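Local structure of alkaline phosphatase (Antarctic bacterium, 2W5V) at residues 50-55 with 269-274; 305-310 with 330-335. The protein probably hydrolyses phosphate monoesters as an alkaline phosphatase, a metal-dependent enzyme that binds two zinc ions and one magnesium ion. The protein carries 1 engineered substitution. One frame throughout, in Å; residues are numbered along the deposited sequence.

Contact 1: 50-55 with 269-274; sequences ISSTFY and YLISEI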
# COMPACT_ATOMS: atom_id res chain seq x y z
N ILE B 50 2.38 7.70 -3.93
CA ILE B 50 2.75 6.87 -5.07
C ILE B 50 1.61 6.85 -6.08
O ILE B 50 1.83 6.95 -7.29
CB ILE B 50 3.06 5.42 -4.63
CG1 ILE B 50 4.36 5.37 -3.79
CG2 ILE B 50 3.14 4.49 -5.83
CD1 ILE B 50 4.50 4.06 -3.00
N SER B 51 0.39 6.72 -5.58
CA SER B 51 -0.79 6.66 -6.44
C SER B 51 -0.97 7.90 -7.33
O SER B 51 -1.52 7.81 -8.44
CB SER B 51 -2.04 6.45 -5.60
OG SER B 51 -1.98 5.18 -4.97
N SER B 52 -0.51 9.06 -6.86
CA SER B 52 -0.68 10.28 -7.64
C SER B 52 -0.03 10.19 -9.02
O SER B 52 -0.49 10.81 -9.96
CB SER B 52 -0.20 11.52 -6.87
OG SER B 52 1.20 11.54 -6.72
N THR B 53 1.04 9.40 -9.15
CA THR B 53 1.70 9.26 -10.45
C THR B 53 0.80 8.57 -11.48
O THR B 53 1.05 8.67 -12.68
CB THR B 53 3.04 8.49 -10.36
OG1 THR B 53 2.80 7.12 -9.98
CG2 THR B 53 3.96 9.13 -9.33
N PHE B 54 -0.23 7.88 -11.01
CA PHE B 54 -1.17 7.20 -11.90
C PHE B 54 -2.26 8.14 -12.39
O PHE B 54 -3.07 7.76 -13.25
CB PHE B 54 -1.80 5.98 -11.20
CG PHE B 54 -0.85 4.83 -11.01
CD1 PHE B 54 0.10 4.86 -10.01
CD2 PHE B 54 -0.90 3.72 -11.84
CE1 PHE B 54 0.99 3.81 -9.84
CE2 PHE B 54 -0.02 2.67 -11.67
CZ PHE B 54 0.92 2.71 -10.67
N TYR B 55 -2.28 9.36 -11.86
CA TYR B 55 -3.31 10.34 -12.23
C TYR B 55 -2.75 11.68 -12.68
O TYR B 55 -3.40 12.41 -13.44
CB TYR B 55 -4.26 10.57 -11.05
CG TYR B 55 -5.08 9.36 -10.68
CD1 TYR B 55 -4.61 8.46 -9.74
CD2 TYR B 55 -6.31 9.11 -11.28
CE1 TYR B 55 -5.33 7.34 -9.39
CE2 TYR B 55 -7.05 7.98 -10.94
CZ TYR B 55 -6.55 7.10 -9.99
OH TYR B 55 -7.26 5.97 -9.63
N TYR B 269 3.72 20.69 -5.42
CA TYR B 269 5.10 20.46 -5.00
C TYR B 269 5.32 18.96 -4.82
O TYR B 269 6.23 18.37 -5.42
CB TYR B 269 5.35 21.22 -3.70
CG TYR B 269 6.77 21.21 -3.15
CD1 TYR B 269 7.85 20.79 -3.93
CD2 TYR B 269 7.03 21.67 -1.87
CE1 TYR B 269 9.15 20.80 -3.41
CE2 TYR B 269 8.32 21.68 -1.35
CZ TYR B 269 9.37 21.25 -2.12
OH TYR B 269 10.64 21.27 -1.60
N LEU B 270 4.46 18.34 -4.01
CA LEU B 270 4.53 16.91 -3.75
C LEU B 270 4.49 16.12 -5.05
O LEU B 270 5.33 15.25 -5.30
CB LEU B 270 3.37 16.49 -2.85
CG LEU B 270 3.38 15.07 -2.28
CD1 LEU B 270 2.54 15.04 -1.01
CD2 LEU B 270 2.86 14.06 -3.31
N ILE B 271 3.51 16.43 -5.89
CA ILE B 271 3.30 15.70 -7.13
C ILE B 271 4.48 15.81 -8.10
O ILE B 271 4.93 14.81 -8.67
CB ILE B 271 2.00 16.14 -7.82
CG1 ILE B 271 0.80 15.62 -7.03
CG2 ILE B 271 1.95 15.61 -9.24
CD1 ILE B 271 -0.53 16.18 -7.50
N SER B 272 5.00 17.02 -8.28
CA SER B 272 6.12 17.20 -9.21
C SER B 272 7.36 16.47 -8.69
O SER B 272 8.15 15.94 -9.48
CB SER B 272 6.41 18.69 -9.47
OG SER B 272 6.67 19.39 -8.27
N GLU B 273 7.54 16.44 -7.37
CA GLU B 273 8.72 15.78 -6.82
C GLU B 273 8.63 14.26 -6.97
O GLU B 273 9.62 13.60 -7.30
CB GLU B 273 8.94 16.17 -5.35
CG GLU B 273 9.24 17.67 -5.12
CD GLU B 273 10.52 18.16 -5.80
OE1 GLU B 273 11.53 17.42 -5.80
OE2 GLU B 273 10.53 19.29 -6.33
N ILE B 274 7.46 13.68 -6.75
CA ILE B 274 7.37 12.23 -6.86
C ILE B 274 7.34 11.79 -8.33
O ILE B 274 7.80 10.71 -8.66
CB ILE B 274 6.20 11.62 -6.06
CG1 ILE B 274 6.37 10.09 -5.99
CG2 ILE B 274 4.87 11.99 -6.67
CD1 ILE B 274 5.41 9.40 -5.05
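I274 meets I50, S52 and T53 with its two branches. CD1 of I274 lies 3.7 Å from the backbone N of I50. CG2 of I274 lies 3.7 Å from S52 OG and 4.0 Å from T53 CG2. CG1 of I274 stands anti to the backbone N (chi1 -168°) and CD1 beyond it reaches I50, while CG2, between N and the carbonyl carbon, faces S52 and T53. The side chains of T53 and I274 cross at about a right angle. I271 adds CG1, 4.1 Å from S52 OG. No hydrogen bond spans the two segments. Both hydroxyls bond to carbonyls three residues back: S52 OG to Q49 O, T53 OG1 to I50 O at 2.9 Å. I50 O also accepts from T53 N, so two bonds from one residue grip it. An alanine in place of T53 lacks OG1 and CG2, which would probably cost I50 O one of these bonds and open a small gap beside I274 CG2. Outside the two segments, I50 packs on P343 and F345, and I274 on I258. In the alpha/beta fold of alkaline phosphatase, this sets helix 47-52, just after metal ligand D43, against helix 267-291, whose start carries the magnesium ligand S268.

Contact 2: 305-310 with 330-335; sequences GGFTLA and PTFSTG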
# COMPACT_ATOMS: atom_id res chain seq x y z
N GLY B 305 1.93 13.99 5.80
CA GLY B 305 0.85 14.89 5.45
C GLY B 305 -0.54 14.29 5.38
O GLY B 305 -1.53 15.01 5.33
N GLY B 306 -0.63 12.96 5.37
CA GLY B 306 -1.92 12.31 5.19
C GLY B 306 -2.49 12.65 3.82
O GLY B 306 -3.69 12.83 3.66
N PHE B 307 -1.60 12.76 2.84
CA PHE B 307 -1.98 13.05 1.45
C PHE B 307 -3.07 12.08 1.00
O PHE B 307 -2.97 10.86 1.20
CB PHE B 307 -0.73 12.95 0.55
CG PHE B 307 -0.98 13.21 -0.92
CD1 PHE B 307 -1.13 14.51 -1.40
CD2 PHE B 307 -0.99 12.16 -1.82
CE1 PHE B 307 -1.32 14.75 -2.75
CE2 PHE B 307 -1.19 12.38 -3.18
CZ PHE B 307 -1.36 13.68 -3.65
N THR B 308 -4.13 12.62 0.40
CA THR B 308 -5.29 11.83 0.02
C THR B 308 -5.83 12.25 -1.35
O THR B 308 -5.97 13.45 -1.63
CB THR B 308 -6.38 11.96 1.09
OG1 THR B 308 -5.88 11.45 2.33
CG2 THR B 308 -7.63 11.19 0.70
N LEU B 309 -6.11 11.27 -2.20
CA LEU B 309 -6.65 11.54 -3.54
C LEU B 309 -8.18 11.63 -3.47
O LEU B 309 -8.91 10.81 -4.05
CB LEU B 309 -6.20 10.46 -4.54
CG LEU B 309 -4.69 10.42 -4.76
CD1 LEU B 309 -4.30 9.28 -5.68
CD2 LEU B 309 -4.20 11.75 -5.33
N ALA B 310 -8.66 12.64 -2.76
CA ALA B 310 -10.09 12.83 -2.52
C ALA B 310 -10.80 13.31 -3.78
O ALA B 310 -10.17 13.80 -4.72
CB ALA B 310 -10.31 13.84 -1.38
N PRO B 330 -6.64 16.71 -4.33
CA PRO B 330 -5.81 16.24 -3.22
C PRO B 330 -6.07 17.01 -1.92
O PRO B 330 -6.23 18.22 -1.95
CB PRO B 330 -4.38 16.50 -3.72
CG PRO B 330 -4.49 16.45 -5.20
CD PRO B 330 -5.84 17.06 -5.52
N THR B 331 -6.13 16.28 -0.80
CA THR B 331 -6.30 16.88 0.52
C THR B 331 -5.22 16.36 1.46
O THR B 331 -4.53 15.38 1.16
CB THR B 331 -7.69 16.56 1.13
OG1 THR B 331 -7.88 15.14 1.18
CG2 THR B 331 -8.80 17.18 0.30
N PHE B 332 -5.07 17.01 2.61
CA PHE B 332 -4.09 16.63 3.62
C PHE B 332 -4.77 16.69 4.98
O PHE B 332 -5.77 17.39 5.14
CB PHE B 332 -2.93 17.63 3.65
CG PHE B 332 -2.11 17.67 2.40
CD1 PHE B 332 -0.98 16.88 2.27
CD2 PHE B 332 -2.43 18.54 1.36
CE1 PHE B 332 -0.20 16.94 1.14
CE2 PHE B 332 -1.65 18.60 0.22
CZ PHE B 332 -0.53 17.80 0.11
N SER B 333 -4.22 16.00 5.97
CA SER B 333 -4.81 16.02 7.30
C SER B 333 -3.80 16.32 8.41
O SER B 333 -4.18 16.46 9.56
CB SER B 333 -5.51 14.70 7.60
OG SER B 333 -4.57 13.65 7.76
N THR B 334 -2.52 16.41 8.07
CA THR B 334 -1.51 16.71 9.08
C THR B 334 -0.32 17.43 8.45
O THR B 334 -0.09 17.35 7.24
CB THR B 334 -1.05 15.43 9.85
OG1 THR B 334 -0.01 15.75 10.78
CG2 THR B 334 -0.55 14.35 8.90
N GLY B 335 0.42 18.17 9.26
CA GLY B 335 1.65 18.78 8.80
C GLY B 335 2.87 17.91 9.04
O GLY B 335 3.99 18.28 8.68
O HOH W 1 -5.84 12.65 5.25
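F307 runs alongside P330 and meets F332 with one edge of its ring. With CG anti to the backbone N (chi1 180°), the ring reaches both. CB lies 4.1 Å from F332 CE1. Next along the ring, F307 CD1 is 3.6 Å from the same F332 CE1, and F332 CZ lies in the plane of the F307 ring, at its edge. The two ring planes are 56° apart, neither stacked nor edge-to-face. Further out, F307 CE1 sits 3.7 Å from P330 CB, and at the tip CZ is also near that carbon. Outside the two segments, F307 packs on S48, Q49 and S52 of helix 47-52.

The backbones carry the polar part. T308 and T331 form one antiparallel hydrogen-bonded pair, with T308 N to T331 O at 2.9 Å and T331 N to T308 O at 3.0 Å. G305 O takes two donors, S333 N at 2.9 Å and T334 N at 3.2 Å, the latter from above the carbonyl plane. At G305 (phi 94°) a CB would probably crowd the F332 ring and the preceding carbonyl. A water joins G306 O to S333 OG.

T331 OG1 and S333 OG bond to S333 and T331 of the second subunit. G335 O bonds to the zinc ligand H263. This is a single antiparallel bridge at the base of a hairpin excursion, at the dimer interface and near the metal sites.

How the contacts relate
From the N terminus, the chain leaves strand 36-42 and enters helix 47-52, where 50-55 begins. It then runs through six strands of the ten-stranded sheet before 269-274 closes this long loop as contact 1. The rest of helix 267-291, then strands 294-299 and 303-304, lead to 305-310, which opens contact 2. A short excursion with the strands 311-315 and 321-324 ends when 330-335 returns. The two contacts are in series and neither nests nor crosses. They nevertheless touch in space: S51 CB lies 3.6 Å from L309 CD1, and L270 CD1 lies 3.7 Å from F307 CD1. Together they tie both helices to the hairpin base, and both reach the second subunit.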